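Local coordinates for Pol protein (PDB 6TJU) that forms the C-terminal, SH3-like domain of the retroviral integrase and probably binds DNA during insertion of the viral genome, at residues A[13-18]-A[41-46]; A[33-38]-A[48-53]. All coordinates share one frame; numbering follows the deposited sequence.

Contact 1 (13-18 with 41-46) packs apolar side chains between the two sheets of this SH3-like domain; contact 2 (33-38 with 48-53) lies at the surface, within one sheet, and combines indole packing with backbone and water-mediated bonds. Their centres lie about 10 Å apart, and strand 38-42 serves both. Two probable hydrogen bonds link them: Ile41 N to Gln49 O at 2.8 Å, and Tyr13 OH to Glu34 OE1, also at 2.8 Å. All four segments belong to the region predicted to bind DNA, but neither contact includes a nucleic acid or other ligand that would mark a binding site.

Contact 1 (A[13-18]-A[41-46]); sequences YYFKLP and IPVSAS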
ATOM      1  N   TYR A  13      -2.203   1.808  -3.893  1.00 39.72           N
ATOM      2  CA  TYR A  13      -0.994   2.535  -3.516  1.00 38.40           C
ATOM      3  C   TYR A  13       0.267   1.820  -3.953  1.00 34.75           C
ATOM      4  O   TYR A  13       0.454   0.607  -3.708  1.00 33.56           O
ATOM      5  CB  TYR A  13      -0.877   2.771  -2.009  1.00 37.78           C
ATOM      6  CG  TYR A  13      -2.001   3.505  -1.349  1.00 42.96           C
ATOM      7  CD1 TYR A  13      -1.962   4.881  -1.189  1.00 44.03           C
ATOM      8  CD2 TYR A  13      -3.030   2.806  -0.747  1.00 41.75           C
ATOM      9  CE1 TYR A  13      -2.978   5.561  -0.550  1.00 45.59           C
ATOM     10  CE2 TYR A  13      -4.036   3.456  -0.089  1.00 46.12           C
ATOM     11  CZ  TYR A  13      -4.020   4.843   0.012  1.00 54.44           C
ATOM     12  OH  TYR A  13      -5.035   5.480   0.703  1.00 54.70           O
ATOM     13  N   TYR A  14       1.181   2.604  -4.489  1.00 35.70           N
ATOM     14  CA  TYR A  14       2.629   2.293  -4.414  1.00 35.23           C
ATOM     15  C   TYR A  14       3.044   2.385  -2.940  1.00 35.22           C
ATOM     16  O   TYR A  14       2.521   3.220  -2.200  1.00 38.92           O
ATOM     17  CB  TYR A  14       3.452   3.264  -5.259  1.00 38.43           C
ATOM     18  CG  TYR A  14       3.203   3.251  -6.752  1.00 38.10           C
ATOM     19  CD1 TYR A  14       3.841   2.328  -7.583  1.00 40.37           C
ATOM     20  CD2 TYR A  14       2.341   4.172  -7.341  1.00 41.20           C
ATOM     21  CE1 TYR A  14       3.665   2.359  -8.953  1.00 41.06           C
ATOM     22  CE2 TYR A  14       2.142   4.195  -8.717  1.00 43.14           C
ATOM     23  CZ  TYR A  14       2.802   3.281  -9.528  1.00 43.28           C
ATOM     24  OH  TYR A  14       2.612   3.242 -10.886  1.00 43.31           O
ATOM     25  N   PHE A  15       3.970   1.523  -2.520  1.00 35.86           N
ATOM     26  CA  PHE A  15       4.416   1.450  -1.122  1.00 39.70           C
ATOM     27  C   PHE A  15       5.912   1.125  -1.049  1.00 41.82           C
ATOM     28  O   PHE A  15       6.469   0.448  -1.954  1.00 37.41           O
ATOM     29  CB  PHE A  15       3.517   0.498  -0.298  1.00 37.50           C
ATOM     30  CG  PHE A  15       3.678  -0.970  -0.597  1.00 35.33           C
ATOM     31  CD1 PHE A  15       2.967  -1.546  -1.648  1.00 36.96           C
ATOM     32  CD2 PHE A  15       4.544  -1.769   0.132  1.00 41.45           C
ATOM     33  CE1 PHE A  15       3.118  -2.884  -1.964  1.00 39.06           C
ATOM     34  CE2 PHE A  15       4.717  -3.109  -0.213  1.00 39.95           C
ATOM     35  CZ  PHE A  15       4.003  -3.662  -1.250  1.00 38.26           C
ATOM     36  N   LYS A  16       6.540   1.628   0.026  1.00 47.53           N
ATOM     37  CA  LYS A  16       7.870   1.190   0.511  1.00 51.62           C
ATOM     38  C   LYS A  16       7.681   0.602   1.908  1.00 60.57           C
ATOM     39  O   LYS A  16       6.770   1.023   2.624  1.00 60.66           O
ATOM     40  CB  LYS A  16       8.845   2.371   0.465  1.00 47.19           C
ATOM     41  CG  LYS A  16       9.313   2.696  -0.930  1.00 50.01           C
ATOM     42  CD  LYS A  16      10.334   3.804  -1.027  1.00 50.48           C
ATOM     43  CE  LYS A  16      10.767   3.953  -2.475  1.00 48.82           C
ATOM     44  NZ  LYS A  16      11.798   5.001  -2.662  1.00 58.51           N
ATOM     45  N   LEU A  17       8.488  -0.375   2.281  1.00 64.45           N
ATOM     46  CA  LEU A  17       8.342  -0.975   3.626  1.00 74.07           C
ATOM     47  C   LEU A  17       9.022  -0.097   4.652  1.00 79.44           C
ATOM     48  O   LEU A  17      10.191   0.242   4.474  1.00 88.77           O
ATOM     49  CB  LEU A  17       8.962  -2.357   3.616  1.00 78.77           C
ATOM     50  CG  LEU A  17       8.226  -3.305   2.686  1.00 77.49           C
ATOM     51  CD1 LEU A  17       9.216  -4.187   1.929  1.00 80.87           C
ATOM     52  CD2 LEU A  17       7.195  -4.101   3.465  1.00 66.52           C
ATOM     53  N   PRO A  18       8.328   0.191   5.781  1.00 99.53           N
ATOM     54  CA  PRO A  18       8.781   1.187   6.756  1.00 96.83           C
ATOM     55  C   PRO A  18      10.191   0.963   7.311  1.00 94.55           C
ATOM     56  O   PRO A  18      10.742   1.923   7.834  1.00 92.93           O
ATOM     57  CB  PRO A  18       7.759   1.097   7.903  1.00 91.33           C
ATOM     58  CG  PRO A  18       7.085  -0.234   7.695  1.00 97.05           C
ATOM     59  CD  PRO A  18       7.069  -0.454   6.198  1.00 94.97           C
ATOM     60  N   ILE A  41      -1.722  -2.772   3.761  1.00 44.82           N
ATOM     61  CA  ILE A  41      -1.245  -3.195   2.422  1.00 46.18           C
ATOM     62  C   ILE A  41      -0.833  -4.652   2.488  1.00 45.66           C
ATOM     63  O   ILE A  41      -0.082  -5.015   3.368  1.00 46.65           O
ATOM     64  CB  ILE A  41      -0.064  -2.333   1.956  1.00 48.41           C
ATOM     65  CG1 ILE A  41      -0.363  -0.823   1.971  1.00 47.85           C
ATOM     66  CG2 ILE A  41       0.363  -2.843   0.596  1.00 44.00           C
ATOM     67  CD1 ILE A  41      -1.642  -0.408   1.241  1.00 57.65           C
ATOM     68  N   PRO A  42      -1.288  -5.517   1.554  1.00 46.59           N
ATOM     69  CA  PRO A  42      -0.723  -6.853   1.415  1.00 44.02           C
ATOM     70  C   PRO A  42       0.748  -6.760   1.003  1.00 49.69           C
ATOM     71  O   PRO A  42       1.009  -6.143   0.013  1.00 48.03           O
ATOM     72  CB  PRO A  42      -1.540  -7.505   0.294  1.00 47.30           C
ATOM     73  CG  PRO A  42      -2.812  -6.686   0.198  1.00 46.55           C
ATOM     74  CD  PRO A  42      -2.431  -5.300   0.655  1.00 47.95           C
ATOM     75  N   VAL A  43       1.655  -7.342   1.788  1.00 51.87           N
ATOM     76  CA  VAL A  43       3.126  -7.301   1.542  1.00 52.78           C
ATOM     77  C   VAL A  43       3.664  -8.715   1.268  1.00 59.36           C
ATOM     78  O   VAL A  43       4.828  -8.822   0.877  1.00 65.78           O
ATOM     79  CB  VAL A  43       3.878  -6.586   2.695  1.00 58.53           C
ATOM     80  CG1 VAL A  43       3.351  -5.157   2.965  1.00 56.89           C
ATOM     81  CG2 VAL A  43       3.921  -7.413   3.984  1.00 56.70           C
ATOM     82  N   SER A  44       2.862  -9.764   1.438  1.00 58.55           N
ATOM     83  CA  SER A  44       3.220 -11.163   1.099  1.00 58.23           C
ATOM     84  C   SER A  44       1.933 -11.970   0.944  1.00 58.55           C
ATOM     85  O   SER A  44       0.822 -11.442   1.092  1.00 58.35           O
ATOM     86  CB  SER A  44       4.136 -11.770   2.155  1.00 59.99           C
ATOM     87  OG  SER A  44       3.468 -11.839   3.423  1.00 62.63           O
ATOM     88  N   ALA A  45       2.080 -13.238   0.654  1.00 58.80           N
ATOM     89  CA  ALA A  45       0.928 -14.101   0.425  1.00 58.89           C
ATOM     90  C   ALA A  45       0.253 -14.333   1.759  1.00 64.05           C
ATOM     91  O   ALA A  45      -0.866 -14.784   1.726  1.00 76.68           O
ATOM     92  CB  ALA A  45       1.355 -15.399  -0.228  1.00 69.63           C
ATOM     93  N   SER A  46       0.918 -14.090   2.884  1.00 62.71           N
ATOM     94  CA  SER A  46       0.335 -14.420   4.212  1.00 67.38           C
ATOM     95  C   SER A  46       0.359 -13.228   5.184  1.00 62.14           C
ATOM     96  O   SER A  46       0.039 -13.394   6.377  1.00 60.87           O
ATOM     97  CB  SER A  46       1.062 -15.585   4.796  1.00 70.65           C
ATOM     98  OG  SER A  46       2.107 -15.089   5.622  1.00 69.56           O
TER
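Ile41 CG2 lies over one face of the Phe15 ring, 3.8 Å from its centroid and offset toward the rim at CD1, a CH-pi contact. At the edge of the ring, in its plane, sits Tyr13 O of the same strand. Phe15 CE2 meets Val43 CG1 obliquely at 4.0 Å. Phe15 CG stands between the backbone N and the carbonyl carbon (chi1 72°), which starts the ring toward 41-46. Beside it, the Tyr13 ring receives the other end of Ile41: CD1 approaches Tyr13 CD2 obliquely, at 4.0 Å, the two side chains crossing at about a right angle. Ile41 thus divides its methyls, CG2 for Phe15 and CD1 for Tyr13. Val43, by contrast, uses one methyl for two partners: CG1 touches both Phe15 CE2 and Leu17 CD2. No hydrogen bond crosses between the segments; the join is apolar packing. The Tyr13 hydroxyl is taken up outside the contact, by Glu34. The contact brings strand 12-15, the middle strand of one sheet, against strand 38-42, the middle strand of the other, as in the core of an SH3-like barrel. Strand 56-59 adds Leu56 against Tyr13 and Phe15, while strand 48-52 supplies Ile51 against Ile41.

Contact 2 (A[33-38]-A[48-53]); sequences QEAAGA and AQWIPW
Trp53 and Gly37 meet through both backbone and ring. Their hydrogen bond runs from Trp53 N to Gly37 O at 3.1 Å, with an N-H...O angle of 149°; the donor stands above the carbonyl plane. The same oxygen receives a CA-H...O contact from Pro52 CA. A second such contact, Ala38 CA to Ile51 O at 3.1 Å, accompanies the antiparallel non-hydrogen-bonded pair of Ala38 with Pro52.

The aromatic contacts use the two indoles differently. Gly37 CA lies over the centre of the Trp53 six-membered ring, 3.7 Å from its centroid, in a CH-pi contact. Gly37 N lies over the same face near CZ2, and Ala38 N over the pyrrole part near NE1; these last two are both donors and do not bond. Trp50, its CG anti to the carbonyl carbon (chi1 -73°), instead uses the outer rim of its benzo ring: CZ3 meets Ala35 CB at 3.7 Å, CH2 touches Gln33 CB, and CE3 touches Ala38 CB at 4.0 Å. Ala38 O lies at the edge of that indole, in its plane.

A water forms a further polar link. It appears to take the Trp53 NE1 proton over a short 2.6 Å, in the indole plane, and may bridge it to Ala35 O and Glu34 OE2.

The type II turn from Ala35 to Ala38, with Gly37 third (phi 75°), links strands 33-35 and 38-42 into a beta hairpin. Strand 48-52 flanks 38-42 on its other side in the same antiparallel sheet, and Trp50 therefore reaches past the middle strand to the edge strand 33-35. The chemistry implies a turn held by one backbone hydrogen bond, CA-H...O contacts and two indoles, Trp53 covering Gly37 and Trp50 packing its benzo edge against Gln33, Ala35 and Ala38.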
ATOM      1  N   GLN A  33      -7.534  -2.012   4.288  1.00 56.36           N
ATOM      2  CA  GLN A  33      -8.203  -1.012   5.128  1.00 51.91           C
ATOM      3  C   GLN A  33      -7.321   0.211   5.244  1.00 53.28           C
ATOM      4  O   GLN A  33      -6.078   0.062   5.062  1.00 51.74           O
ATOM      5  CB  GLN A  33      -8.471  -1.576   6.515  1.00 62.53           C
ATOM      6  CG  GLN A  33      -9.679  -0.928   7.160  1.00 68.34           C
ATOM      7  CD  GLN A  33     -10.084  -1.881   8.234  1.00 71.95           C
ATOM      8  OE1 GLN A  33      -9.855  -1.633   9.407  1.00 80.41           O
ATOM      9  NE2 GLN A  33     -10.564  -3.033   7.797  1.00 72.22           N
ATOM     10  N   GLU A  34      -7.978   1.335   5.564  1.00 61.83           N
ATOM     11  CA  GLU A  34      -7.392   2.680   5.821  1.00 70.32           C
ATOM     12  C   GLU A  34      -7.687   3.137   7.266  1.00 63.84           C
ATOM     13  O   GLU A  34      -8.775   2.891   7.769  1.00 63.82           O
ATOM     14  CB  GLU A  34      -8.027   3.705   4.882  1.00 66.83           C
ATOM     15  CG  GLU A  34      -8.174   3.240   3.462  1.00 68.67           C
ATOM     16  CD  GLU A  34      -7.109   3.844   2.592  1.00 78.43           C
ATOM     17  OE1 GLU A  34      -7.229   3.784   1.351  1.00 90.04           O
ATOM     18  OE2 GLU A  34      -6.171   4.373   3.194  1.00 77.69           O
ATOM     19  N   ALA A  35      -6.747   3.827   7.898  1.00 62.95           N
ATOM     20  CA  ALA A  35      -6.880   4.431   9.232  1.00 58.42           C
ATOM     21  C   ALA A  35      -6.148   5.757   9.192  1.00 60.24           C
ATOM     22  O   ALA A  35      -5.521   6.039   8.153  1.00 60.05           O
ATOM     23  CB  ALA A  35      -6.281   3.508  10.258  1.00 69.34           C
ATOM     24  N   ALA A  36      -6.193   6.511  10.290  1.00 56.73           N
ATOM     25  CA  ALA A  36      -5.501   7.807  10.394  1.00 57.31           C
ATOM     26  C   ALA A  36      -4.006   7.539  10.233  1.00 51.36           C
ATOM     27  O   ALA A  36      -3.451   6.724  10.972  1.00 60.50           O
ATOM     28  CB  ALA A  36      -5.816   8.485  11.723  1.00 58.33           C
ATOM     29  N   GLY A  37      -3.402   8.144   9.237  1.00 49.16           N
ATOM     30  CA  GLY A  37      -1.945   8.061   9.018  1.00 60.18           C
ATOM     31  C   GLY A  37      -1.409   6.746   8.454  1.00 58.20           C
ATOM     32  O   GLY A  37      -0.157   6.649   8.398  1.00 58.09           O
ATOM     33  N   ALA A  38      -2.233   5.761   8.050  1.00 49.73           N
ATOM     34  CA  ALA A  38      -1.712   4.474   7.518  1.00 49.14           C
ATOM     35  C   ALA A  38      -2.750   3.719   6.684  1.00 43.96           C
ATOM     36  O   ALA A  38      -3.955   3.897   6.910  1.00 46.41           O
ATOM     37  CB  ALA A  38      -1.195   3.598   8.641  1.00 46.10           C
ATOM     38  N   ALA A  48      -0.045  -8.718   5.949  1.00 50.45           N
ATOM     39  CA  ALA A  48      -0.296  -7.307   5.620  1.00 44.19           C
ATOM     40  C   ALA A  48       0.237  -6.399   6.736  1.00 47.64           C
ATOM     41  O   ALA A  48       0.326  -6.768   7.951  1.00 47.09           O
ATOM     42  CB  ALA A  48      -1.749  -7.103   5.354  1.00 44.97           C
ATOM     43  N   GLN A  49       0.601  -5.211   6.316  1.00 54.46           N
ATOM     44  CA  GLN A  49       1.325  -4.258   7.160  1.00 54.03           C
ATOM     45  C   GLN A  49       0.611  -2.919   7.026  1.00 55.05           C
ATOM     46  O   GLN A  49       0.105  -2.578   5.917  1.00 52.79           O
ATOM     47  CB  GLN A  49       2.789  -4.219   6.751  1.00 60.96           C
ATOM     48  CG  GLN A  49       3.652  -3.513   7.782  1.00 74.81           C
ATOM     49  CD  GLN A  49       5.102  -3.867   7.596  1.00 79.33           C
ATOM     50  OE1 GLN A  49       5.438  -4.749   6.798  1.00 75.94           O
ATOM     51  NE2 GLN A  49       5.965  -3.175   8.321  1.00 92.18           N
ATOM     52  N   TRP A  50       0.507  -2.244   8.160  1.00 53.81           N
ATOM     53  CA  TRP A  50       0.050  -0.852   8.277  1.00 51.44           C
ATOM     54  C   TRP A  50       1.212   0.049   7.852  1.00 55.50           C
ATOM     55  O   TRP A  50       2.232   0.112   8.566  1.00 50.47           O
ATOM     56  CB  TRP A  50      -0.425  -0.585   9.705  1.00 56.46           C
ATOM     57  CG  TRP A  50      -1.725  -1.236  10.029  1.00 54.24           C
ATOM     58  CD1 TRP A  50      -1.933  -2.340  10.807  1.00 62.30           C
ATOM     59  CD2 TRP A  50      -3.011  -0.766   9.628  1.00 54.34           C
ATOM     60  NE1 TRP A  50      -3.274  -2.605  10.901  1.00 63.52           N
ATOM     61  CE2 TRP A  50      -3.958  -1.657  10.174  1.00 61.98           C
ATOM     62  CE3 TRP A  50      -3.444   0.321   8.860  1.00 52.72           C
ATOM     63  CZ2 TRP A  50      -5.332  -1.485   9.981  1.00 60.78           C
ATOM     64  CZ3 TRP A  50      -4.800   0.475   8.655  1.00 55.02           C
ATOM     65  CH2 TRP A  50      -5.725  -0.426   9.187  1.00 56.93           C
ATOM     66  N   ILE A  51       1.088   0.636   6.666  1.00 50.44           N
ATOM     67  CA  ILE A  51       2.137   1.495   6.065  1.00 52.41           C
ATOM     68  C   ILE A  51       1.712   2.924   6.309  1.00 49.77           C
ATOM     69  O   ILE A  51       0.614   3.315   5.915  1.00 48.63           O
ATOM     70  CB  ILE A  51       2.349   1.270   4.558  1.00 51.23           C
ATOM     71  CG1 ILE A  51       2.422  -0.204   4.163  1.00 56.81           C
ATOM     72  CG2 ILE A  51       3.579   2.051   4.115  1.00 48.47           C
ATOM     73  CD1 ILE A  51       3.661  -0.885   4.677  1.00 57.23           C
ATOM     74  N   PRO A  52       2.605   3.731   6.908  1.00 49.03           N
ATOM     75  CA  PRO A  52       2.306   5.134   7.125  1.00 47.34           C
ATOM     76  C   PRO A  52       2.253   5.840   5.763  1.00 46.44           C
ATOM     77  O   PRO A  52       2.941   5.389   4.829  1.00 46.08           O
ATOM     78  CB  PRO A  52       3.464   5.626   7.986  1.00 47.44           C
ATOM     79  CG  PRO A  52       4.603   4.725   7.603  1.00 48.41           C
ATOM     80  CD  PRO A  52       3.981   3.375   7.328  1.00 54.59           C
ATOM     81  N   TRP A  53       1.471   6.930   5.721  1.00 47.67           N
ATOM     82  CA  TRP A  53       1.231   7.749   4.509  1.00 50.50           C
ATOM     83  C   TRP A  53       2.547   8.189   3.855  1.00 56.86           C
ATOM     84  O   TRP A  53       2.571   8.273   2.621  1.00 54.56           O
ATOM     85  CB  TRP A  53       0.344   8.955   4.821  1.00 53.65           C
ATOM     86  CG  TRP A  53      -1.074   8.581   5.098  1.00 56.58           C
ATOM     87  CD1 TRP A  53      -1.695   7.387   4.827  1.00 59.67           C
ATOM     88  CD2 TRP A  53      -2.062   9.454   5.661  1.00 63.76           C
ATOM     89  NE1 TRP A  53      -2.998   7.442   5.243  1.00 58.90           N
ATOM     90  CE2 TRP A  53      -3.253   8.706   5.732  1.00 66.97           C
ATOM     91  CE3 TRP A  53      -2.057  10.792   6.099  1.00 70.95           C
ATOM     92  CZ2 TRP A  53      -4.429   9.272   6.235  1.00 71.86           C
ATOM     93  CZ3 TRP A  53      -3.218  11.345   6.605  1.00 72.18           C
ATOM     94  CH2 TRP A  53      -4.391  10.587   6.664  1.00 75.05           C
TER
HETATM   95  O   HOH W   1      -5.258   6.068   5.355  1.00 62.23           O